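Local coordinates for protein BlEst2 (Bacillus licheniformis, PDB 6WPX) that probably hydrolyses ester bonds as a lipase or esterase with an alpha/beta-hydrolase-like domain, and is autoinhibited by its own C-terminal domain, at residues L224-E229 against S288-R293; V316-N321 against W367-S372; S402-V407 against S461-T466. All coordinates share one frame; numbering follows the deposited sequence.

How the contacts relate
The chain first builds a mixed, mainly parallel sheet with helices, and the loop after helix 218-224 leads towards its last strand, 245-246. Contact 1 ties that loop to strand 290-297, closing a loop of 58 residues and joining the alpha/beta part to the largely beta C-terminal part. Contact 2 then packs strand 313-320, from the same sheet as 290-297, against strand 365-372 of another sheet, closing 45 residues. Contact 3 brings the corner entering strand 407-417 onto strand 462-473 and closes 53. The three follow in series, none nested or crossed. Contacts 1 and 3 touch, P290 O lying 2.8 Å from T466 N; the nearest atoms of contact 2 are about 7 Å from each.

Contact 1 of 3, residues L224-E229 against S288-R293; sequences LNMFGE and SYPFIR
M226 meets S288 through its backbone and P290 through its side chain, and it carries almost the whole contact. The hydrogen bond from S288 N to M226 O (2.9 Å) is nearly straight, at 171°, and reaches a lone pair of the acceptor in the carbonyl plane. Beside it the two CB atoms approach, and M226 CB also rests 3.5 Å from S288 O. The side chain then leaves with CG anti to its own carbonyl carbon and bends at chi3 (-59°), which brings the thioether against the opposing chain. M226 SD lies 3.4 Å from P290 N and 3.6 Å from Y289 C. The terminal methyl, M226 CE, touches P290 CG at 3.7 Å, and the two side chains cross at about a right angle. T384 of strand 377-386 also touches M226, whose side chain is buried.

Away from this tight patch the contact thins quickly. N225 and E229 are exposed, and the end of N225 leads away from the opposing segment. F227 leans on L287 and on Q152 of helix 152-157 instead. The turn itself is held from within, because L224 O accepts from both F227 N and G228 N. S288 is only partly buried and follows closely on an unmodelled stretch of chain, yet its N-H is fixed to the turn.

The arrangement joins the turn after helix 218-224 to the first strand of the C-terminal beta part. Since P290 N has no hydrogen to donate, its meeting with sulfur is van der Waals in kind. One near-linear backbone hydrogen bond and the van der Waals contacts of the thioether thus make up the contact, with no charged group taking part across it.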
loop_
_atom_site.group_PDB
_atom_site.type_symbol
_atom_site.label_atom_id
_atom_site.label_comp_id
_atom_site.label_asym_id
_atom_site.label_seq_id
_atom_site.Cartn_x
_atom_site.Cartn_y
_atom_site.Cartn_z
ATOM N N LEU A 224 1.679 6.366 -5.364
ATOM C CA LEU A 224 2.902 5.879 -4.740
ATOM C C LEU A 224 4.173 6.470 -5.357
ATOM O O LEU A 224 5.193 6.514 -4.671
ATOM C CB LEU A 224 2.940 4.349 -4.714
ATOM C CG LEU A 224 1.876 3.668 -3.876
ATOM C CD1 LEU A 224 2.002 2.178 -3.996
ATOM C CD2 LEU A 224 1.947 4.074 -2.386
ATOM N N ASN A 225 4.095 7.009 -6.595
ATOM C CA ASN A 225 5.216 7.720 -7.244
ATOM C C ASN A 225 5.639 8.929 -6.408
ATOM O O ASN A 225 6.773 9.358 -6.525
ATOM C CB ASN A 225 4.829 8.213 -8.646
ATOM C CG ASN A 225 5.074 7.195 -9.712
ATOM O OD1 ASN A 225 5.595 6.118 -9.454
ATOM N ND2 ASN A 225 4.650 7.492 -10.906
ATOM N N MET A 226 4.757 9.438 -5.541
ATOM C CA MET A 226 5.114 10.561 -4.662
ATOM C C MET A 226 6.149 10.115 -3.634
ATOM O O MET A 226 6.839 10.956 -3.080
ATOM C CB MET A 226 3.881 11.085 -3.933
ATOM C CG MET A 226 2.848 11.731 -4.870
ATOM S SD MET A 226 1.557 12.525 -3.911
ATOM C CE MET A 226 0.891 11.082 -2.944
ATOM N N PHE A 227 6.211 8.792 -3.344
ATOM C CA PHE A 227 7.113 8.180 -2.365
ATOM C C PHE A 227 8.340 7.554 -3.030
ATOM O O PHE A 227 9.422 7.649 -2.471
ATOM C CB PHE A 227 6.362 7.147 -1.507
ATOM C CG PHE A 227 5.155 7.707 -0.788
ATOM C CD1 PHE A 227 5.285 8.310 0.461
ATOM C CD2 PHE A 227 3.888 7.626 -1.356
ATOM C CE1 PHE A 227 4.166 8.829 1.126
ATOM C CE2 PHE A 227 2.771 8.147 -0.693
ATOM C CZ PHE A 227 2.915 8.738 0.544
ATOM N N GLY A 228 8.162 6.930 -4.202
ATOM C CA GLY A 228 9.271 6.335 -4.946
ATOM C C GLY A 228 8.813 5.241 -5.888
ATOM O O GLY A 228 7.607 5.065 -6.096
ATOM N N GLU A 229 9.776 4.477 -6.438
ATOM C CA GLU A 229 9.518 3.343 -7.334
ATOM C C GLU A 229 8.539 2.373 -6.676
ATOM O O GLU A 229 8.622 2.121 -5.476
ATOM C CB GLU A 229 10.840 2.612 -7.695
ATOM C CG GLU A 229 11.822 3.443 -8.512
ATOM C CD GLU A 229 11.319 4.207 -9.726
ATOM O OE1 GLU A 229 11.165 5.442 -9.593
ATOM O OE2 GLU A 229 11.097 3.598 -10.800
ATOM N N SER A 288 7.178 13.788 -2.839
ATOM C CA SER A 288 6.197 14.745 -3.370
ATOM C C SER A 288 4.952 14.663 -2.515
ATOM O O SER A 288 4.798 13.708 -1.753
ATOM C CB SER A 288 5.837 14.407 -4.813
ATOM O OG SER A 288 6.969 14.607 -5.641
ATOM N N TYR A 289 4.034 15.634 -2.676
ATOM C CA TYR A 289 2.850 15.692 -1.856
ATOM C C TYR A 289 1.621 15.865 -2.675
ATOM O O TYR A 289 1.654 16.562 -3.697
ATOM C CB TYR A 289 2.972 16.843 -0.844
ATOM C CG TYR A 289 4.200 16.732 0.030
ATOM C CD1 TYR A 289 4.198 15.932 1.171
ATOM C CD2 TYR A 289 5.390 17.370 -0.319
ATOM C CE1 TYR A 289 5.330 15.833 1.984
ATOM C CE2 TYR A 289 6.541 17.222 0.450
ATOM C CZ TYR A 289 6.497 16.485 1.621
ATOM O OH TYR A 289 7.624 16.388 2.404
ATOM N N PRO A 290 0.499 15.256 -2.237
ATOM C CA PRO A 290 -0.748 15.442 -2.991
ATOM C C PRO A 290 -1.565 16.585 -2.384
ATOM O O PRO A 290 -1.174 17.174 -1.390
ATOM C CB PRO A 290 -1.468 14.109 -2.751
ATOM C CG PRO A 290 -1.111 13.767 -1.305
ATOM C CD PRO A 290 0.289 14.367 -1.062
ATOM N N PHE A 291 -2.732 16.824 -2.950
ATOM C CA PHE A 291 -3.795 17.656 -2.408
ATOM C C PHE A 291 -4.953 16.688 -2.358
ATOM O O PHE A 291 -5.220 15.987 -3.351
ATOM C CB PHE A 291 -4.145 18.882 -3.275
ATOM C CG PHE A 291 -5.370 19.588 -2.729
ATOM C CD1 PHE A 291 -5.293 20.356 -1.569
ATOM C CD2 PHE A 291 -6.606 19.460 -3.355
ATOM C CE1 PHE A 291 -6.414 21.021 -1.077
ATOM C CE2 PHE A 291 -7.728 20.130 -2.863
ATOM C CZ PHE A 291 -7.627 20.904 -1.725
ATOM N N ILE A 292 -5.622 16.617 -1.203
ATOM C CA ILE A 292 -6.691 15.641 -0.987
ATOM C C ILE A 292 -7.919 16.222 -0.348
ATOM O O ILE A 292 -7.825 16.956 0.626
ATOM C CB ILE A 292 -6.168 14.436 -0.117
ATOM C CG1 ILE A 292 -4.902 13.783 -0.688
ATOM C CG2 ILE A 292 -7.258 13.375 0.159
ATOM C CD1 ILE A 292 -4.196 12.864 0.290
ATOM N N ARG A 293 -9.097 15.788 -0.852
ATOM C CA ARG A 293 -10.411 16.069 -0.280
ATOM C C ARG A 293 -11.247 14.800 -0.332
ATOM O O ARG A 293 -10.913 13.867 -1.038
ATOM C CB ARG A 293 -11.118 17.265 -0.960
ATOM C CG ARG A 293 -10.490 18.635 -0.649
ATOM C CD ARG A 293 -10.687 19.051 0.810
ATOM N NE ARG A 293 -10.109 20.369 1.126
ATOM C CZ ARG A 293 -8.871 20.561 1.570
ATOM N NH1 ARG A 293 -8.036 19.541 1.687
ATOM N NH2 ARG A 293 -8.444 21.782 1.850
#

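Contact 2 of 3, residues V316-N321 against W367-S372; sequences VHWLSN and WKIASS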
loop_
_atom_site.group_PDB
_atom_site.type_symbol
_atom_site.label_atom_id
_atom_site.label_comp_id
_atom_site.label_asym_id
_atom_site.label_seq_id
_atom_site.Cartn_x
_atom_site.Cartn_y
_atom_site.Cartn_z
ATOM N N VAL A 316 -4.918 13.942 -11.625
ATOM C CA VAL A 316 -6.176 14.333 -10.985
ATOM C C VAL A 316 -7.052 13.100 -10.920
ATOM O O VAL A 316 -7.300 12.461 -11.937
ATOM C CB VAL A 316 -6.842 15.503 -11.769
ATOM C CG1 VAL A 316 -8.100 16.013 -11.068
ATOM C CG2 VAL A 316 -5.868 16.650 -12.001
ATOM N N HIS A 317 -7.468 12.740 -9.713
ATOM C CA HIS A 317 -8.230 11.528 -9.485
ATOM C C HIS A 317 -9.478 11.770 -8.688
ATOM O O HIS A 317 -9.413 12.372 -7.618
ATOM C CB HIS A 317 -7.360 10.484 -8.745
ATOM C CG HIS A 317 -6.008 10.348 -9.338
ATOM N ND1 HIS A 317 -5.762 9.458 -10.364
ATOM C CD2 HIS A 317 -4.878 11.038 -9.075
ATOM C CE1 HIS A 317 -4.499 9.642 -10.703
ATOM N NE2 HIS A 317 -3.926 10.575 -9.952
ATOM N N TRP A 318 -10.601 11.238 -9.173
ATOM C CA TRP A 318 -11.846 11.281 -8.420
ATOM C C TRP A 318 -12.214 9.819 -8.141
ATOM O O TRP A 318 -12.657 9.107 -9.037
ATOM C CB TRP A 318 -12.956 12.025 -9.178
ATOM C CG TRP A 318 -14.217 12.203 -8.374
ATOM C CD1 TRP A 318 -15.243 11.311 -8.244
ATOM C CD2 TRP A 318 -14.576 13.351 -7.587
ATOM N NE1 TRP A 318 -16.229 11.837 -7.435
ATOM C CE2 TRP A 318 -15.834 13.080 -7.000
ATOM C CE3 TRP A 318 -13.931 14.568 -7.279
ATOM C CZ2 TRP A 318 -16.494 14.009 -6.183
ATOM C CZ3 TRP A 318 -14.569 15.470 -6.432
ATOM C CH2 TRP A 318 -15.850 15.201 -5.921
ATOM N N LEU A 319 -11.968 9.361 -6.913
ATOM C CA LEU A 319 -12.312 7.987 -6.502
ATOM C C LEU A 319 -13.722 8.003 -6.012
ATOM O O LEU A 319 -14.100 8.916 -5.288
ATOM C CB LEU A 319 -11.390 7.463 -5.393
ATOM C CG LEU A 319 -9.941 7.135 -5.783
ATOM C CD1 LEU A 319 -9.075 8.407 -5.825
ATOM C CD2 LEU A 319 -9.368 6.133 -4.817
ATOM N N SER A 320 -14.518 7.017 -6.438
ATOM C CA SER A 320 -15.936 6.918 -6.088
ATOM C C SER A 320 -16.344 5.451 -5.912
ATOM O O SER A 320 -15.631 4.556 -6.353
ATOM C CB SER A 320 -16.783 7.542 -7.197
ATOM O OG SER A 320 -18.176 7.458 -6.912
ATOM N N ASN A 321 -17.495 5.213 -5.286
ATOM C CA ASN A 321 -18.021 3.863 -5.139
ATOM C C ASN A 321 -18.770 3.457 -6.420
ATOM O O ASN A 321 -19.136 2.292 -6.572
ATOM C CB ASN A 321 -18.911 3.740 -3.898
ATOM C CG ASN A 321 -20.039 4.718 -3.864
ATOM O OD1 ASN A 321 -19.835 5.929 -3.823
ATOM N ND2 ASN A 321 -21.253 4.201 -3.778
ATOM N N TRP A 367 -7.982 25.793 -10.059
ATOM C CA TRP A 367 -8.649 24.797 -10.882
ATOM C C TRP A 367 -9.832 24.332 -10.077
ATOM O O TRP A 367 -9.892 24.583 -8.881
ATOM C CB TRP A 367 -7.730 23.594 -11.121
ATOM C CG TRP A 367 -6.648 23.852 -12.110
ATOM C CD1 TRP A 367 -5.630 24.751 -11.995
ATOM C CD2 TRP A 367 -6.495 23.230 -13.386
ATOM N NE1 TRP A 367 -4.832 24.703 -13.107
ATOM C CE2 TRP A 367 -5.332 23.767 -13.977
ATOM C CE3 TRP A 367 -7.193 22.217 -14.067
ATOM C CZ2 TRP A 367 -4.884 23.377 -15.246
ATOM C CZ3 TRP A 367 -6.723 21.801 -15.309
ATOM C CH2 TRP A 367 -5.589 22.387 -15.887
ATOM N N LYS A 368 -10.753 23.612 -10.714
ATOM C CA LYS A 368 -11.943 23.112 -10.047
ATOM C C LYS A 368 -12.357 21.802 -10.667
ATOM O O LYS A 368 -12.434 21.675 -11.896
ATOM C CB LYS A 368 -13.069 24.170 -10.138
ATOM C CG LYS A 368 -14.415 23.769 -9.520
ATOM C CD LYS A 368 -15.434 24.945 -9.502
ATOM C CE LYS A 368 -15.922 25.376 -10.868
ATOM N NZ LYS A 368 -17.052 26.348 -10.773
ATOM N N ILE A 369 -12.604 20.810 -9.810
ATOM C CA ILE A 369 -13.124 19.526 -10.253
ATOM C C ILE A 369 -14.609 19.543 -9.924
ATOM O O ILE A 369 -15.014 20.134 -8.920
ATOM C CB ILE A 369 -12.380 18.289 -9.661
ATOM C CG1 ILE A 369 -12.796 16.980 -10.427
ATOM C CG2 ILE A 369 -12.654 18.140 -8.154
ATOM C CD1 ILE A 369 -11.735 16.013 -10.631
ATOM N N ALA A 370 -15.409 18.907 -10.763
ATOM C CA ALA A 370 -16.836 18.799 -10.540
ATOM C C ALA A 370 -17.273 17.372 -10.815
ATOM O O ALA A 370 -16.872 16.785 -11.812
ATOM C CB ALA A 370 -17.601 19.799 -11.417
ATOM N N SER A 371 -18.063 16.808 -9.908
ATOM C CA SER A 371 -18.637 15.472 -10.077
ATOM C C SER A 371 -20.147 15.621 -10.020
ATOM O O SER A 371 -20.682 16.155 -9.045
ATOM C CB SER A 371 -18.175 14.527 -8.974
ATOM O OG SER A 371 -18.720 13.231 -9.155
ATOM N N SER A 372 -20.819 15.212 -11.094
ATOM C CA SER A 372 -22.276 15.260 -11.181
ATOM C C SER A 372 -22.758 13.825 -11.171
ATOM O O SER A 372 -22.347 13.029 -12.006
ATOM C CB SER A 372 -22.730 15.990 -12.445
ATOM O OG SER A 372 -24.136 16.165 -12.457
#
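V316 starts the contact by setting its CG1 methyl 3.7 Å from CD1 of I369, the two side chains sliding past each other in opposite directions. F381 of strand 377-386 touches both of them. H317 turns its side chain away from the opposing strand, in the usual alternation of a beta strand, and W318 comes back towards it. Its CG stands anti to the backbone N (chi1 -174°), and the indole lies in the layer between two sheets. This is the face-to-face packing of a beta sandwich: strand 313-320 belongs to one antiparallel sheet and strand 365-372 to another, their local axes 9.3 Å apart and inclined by 26°. S371 CB sits over one face of the indole, offset toward the rim and only 3.3 Å from W318 CZ2, while I369 CG2 approaches W318 CZ3 obliquely at 3.7 Å. The ring of F379 also stacks with W318. Although W318 NE1 and S371 OG come close, their angle is poor and no bond joins them; the carboxylate of E377 serves both, OE1 for the indole N-H and OE2 for the serine hydroxyl. Further on, S320 OG is hydrogen-bonded to that same OE1.

Contact 3 of 3, residues S402-V407 against S461-T466; sequences SNLANV and SPFNRT
The ring of F463 receives L404 obliquely and V407 at its edge. V407 CG2 lies close to the ring plane, 4.5 Å from F463 CZ, a loose approach, whereas L404 CD1 comes to 3.7 Å from F463 CZ. I393 of helix 389-397 also touches this phenylalanine.

The contact sits at one end of an antiparallel sheet in which strand 445-456 lies between strands 407-417 and 462-473. The chain enters strand 407-417 through a corner at N406, whose positive phi (57°) belongs to the left-handed helical region. A405 and F463 are both joined by backbone hydrogen bonds to strand 445-456, at K456 and G455 respectively. The corner and the start of strand 462-473 thus share a neighbour in the sheet, and their side chains meet across it without any hydrogen bond between the two segments. Farther along strand 462-473, R465 turns to other partners, a salt bridge with E308 and a cation-pi contact with F385.

Leucine and phenylalanine cross at about a right angle. F463 has its CG between the backbone N and the carbonyl carbon (chi1 76°), and from there the ring reaches L404 with its far end, CE2 and CZ. L389 of helix 389-397 touches L404 as well, so that the helix covers the apolar patch. F463 is buried, while L404 and V407, the two side chains that come to it from the corner, both remain partly exposed. Both methyls of L404 are used: CD1 also stands 4.0 Å from F463 CE2, and beside it L404 CD2 lies 3.8 Å from that same F463 CE2.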
loop_
_atom_site.group_PDB
_atom_site.type_symbol
_atom_site.label_atom_id
_atom_site.label_comp_id
_atom_site.label_asym_id
_atom_site.label_seq_id
_atom_site.Cartn_x
_atom_site.Cartn_y
_atom_site.Cartn_z
ATOM N N SER A 402 12.338 27.913 4.591
ATOM C CA SER A 402 11.831 27.836 3.223
ATOM C C SER A 402 11.490 29.222 2.685
ATOM O O SER A 402 11.364 30.169 3.465
ATOM C CB SER A 402 10.612 26.919 3.159
ATOM O OG SER A 402 9.564 27.378 3.999
ATOM N N ASN A 403 11.332 29.337 1.348
ATOM C CA ASN A 403 10.934 30.577 0.674
ATOM C C ASN A 403 9.400 30.620 0.502
ATOM O O ASN A 403 8.882 31.351 -0.350
ATOM C CB ASN A 403 11.690 30.787 -0.652
ATOM C CG ASN A 403 11.654 29.622 -1.614
ATOM O OD1 ASN A 403 10.647 28.925 -1.758
ATOM N ND2 ASN A 403 12.745 29.412 -2.338
ATOM N N LEU A 404 8.683 29.826 1.343
ATOM C CA LEU A 404 7.220 29.769 1.424
ATOM C C LEU A 404 6.716 30.852 2.382
ATOM O O LEU A 404 7.286 31.026 3.469
ATOM C CB LEU A 404 6.735 28.391 1.894
ATOM C CG LEU A 404 6.876 27.211 0.930
ATOM C CD1 LEU A 404 6.129 25.999 1.452
ATOM C CD2 LEU A 404 6.385 27.559 -0.458
ATOM N N ALA A 405 5.650 31.543 1.942
ATOM C CA ALA A 405 5.029 32.702 2.626
ATOM C C ALA A 405 3.578 32.453 3.050
ATOM O O ALA A 405 2.831 31.854 2.271
ATOM C CB ALA A 405 5.090 33.891 1.703
ATOM N N ASN A 406 3.223 32.964 4.235
ATOM C CA ASN A 406 1.871 32.916 4.853
ATOM C C ASN A 406 1.410 31.456 4.980
ATOM O O ASN A 406 0.249 31.190 4.654
ATOM C CB ASN A 406 0.869 33.756 4.061
ATOM C CG ASN A 406 1.377 35.108 3.589
ATOM O OD1 ASN A 406 2.383 35.619 4.062
ATOM N ND2 ASN A 406 0.692 35.699 2.627
ATOM N N VAL A 407 2.254 30.580 5.522
ATOM C CA VAL A 407 1.930 29.128 5.583
ATOM C C VAL A 407 0.969 28.795 6.719
ATOM O O VAL A 407 1.307 29.025 7.866
ATOM C CB VAL A 407 3.173 28.221 5.683
ATOM C CG1 VAL A 407 2.761 26.763 5.826
ATOM C CG2 VAL A 407 4.152 28.402 4.542
ATOM N N SER A 461 2.276 32.719 -6.225
ATOM C CA SER A 461 1.113 31.911 -6.567
ATOM C C SER A 461 0.647 31.050 -5.368
ATOM O O SER A 461 1.492 30.447 -4.699
ATOM C CB SER A 461 1.394 31.054 -7.798
ATOM O OG SER A 461 2.479 30.171 -7.575
ATOM N N PRO A 462 -0.674 30.994 -5.065
ATOM C CA PRO A 462 -1.142 30.119 -3.971
ATOM C C PRO A 462 -0.819 28.634 -4.229
ATOM O O PRO A 462 -0.676 28.206 -5.382
ATOM C CB PRO A 462 -2.662 30.333 -3.967
ATOM C CG PRO A 462 -2.882 31.621 -4.698
ATOM C CD PRO A 462 -1.812 31.657 -5.737
ATOM N N PHE A 463 -0.649 27.894 -3.157
ATOM C CA PHE A 463 -0.424 26.434 -3.237
ATOM C C PHE A 463 -1.266 25.765 -2.156
ATOM O O PHE A 463 -1.689 26.427 -1.227
ATOM C CB PHE A 463 1.049 26.061 -3.034
ATOM C CG PHE A 463 1.544 26.129 -1.617
ATOM C CD1 PHE A 463 1.386 25.065 -0.757
ATOM C CD2 PHE A 463 2.177 27.259 -1.136
ATOM C CE1 PHE A 463 1.840 25.128 0.542
ATOM C CE2 PHE A 463 2.618 27.323 0.171
ATOM C CZ PHE A 463 2.441 26.266 1.011
ATOM N N ASN A 464 -1.435 24.460 -2.305
ATOM C CA ASN A 464 -2.173 23.598 -1.359
ATOM C C ASN A 464 -1.583 22.173 -1.418
ATOM O O ASN A 464 -1.366 21.696 -2.501
ATOM C CB ASN A 464 -3.701 23.701 -1.492
ATOM C CG ASN A 464 -4.247 23.520 -2.892
ATOM O OD1 ASN A 464 -5.292 24.043 -3.230
ATOM N ND2 ASN A 464 -3.558 22.760 -3.710
ATOM N N ARG A 465 -1.323 21.576 -0.264
ATOM C CA ARG A 465 -0.891 20.162 -0.160
ATOM C C ARG A 465 -1.535 19.568 1.084
ATOM O O ARG A 465 -1.850 20.305 1.987
ATOM C CB ARG A 465 0.622 19.948 -0.131
ATOM C CG ARG A 465 1.357 20.399 -1.376
ATOM C CD ARG A 465 1.081 19.618 -2.628
ATOM N NE ARG A 465 2.086 19.810 -3.649
ATOM C CZ ARG A 465 2.127 20.816 -4.496
ATOM N NH1 ARG A 465 1.200 21.751 -4.472
ATOM N NH2 ARG A 465 3.094 20.880 -5.383
ATOM N N THR A 466 -1.659 18.261 1.090
ATOM C CA THR A 466 -2.228 17.489 2.184
ATOM C C THR A 466 -1.233 16.403 2.541
ATOM O O THR A 466 -0.900 15.567 1.700
ATOM C CB THR A 466 -3.566 16.870 1.786
ATOM O OG1 THR A 466 -4.370 17.828 1.103
ATOM C CG2 THR A 466 -4.310 16.332 2.984
#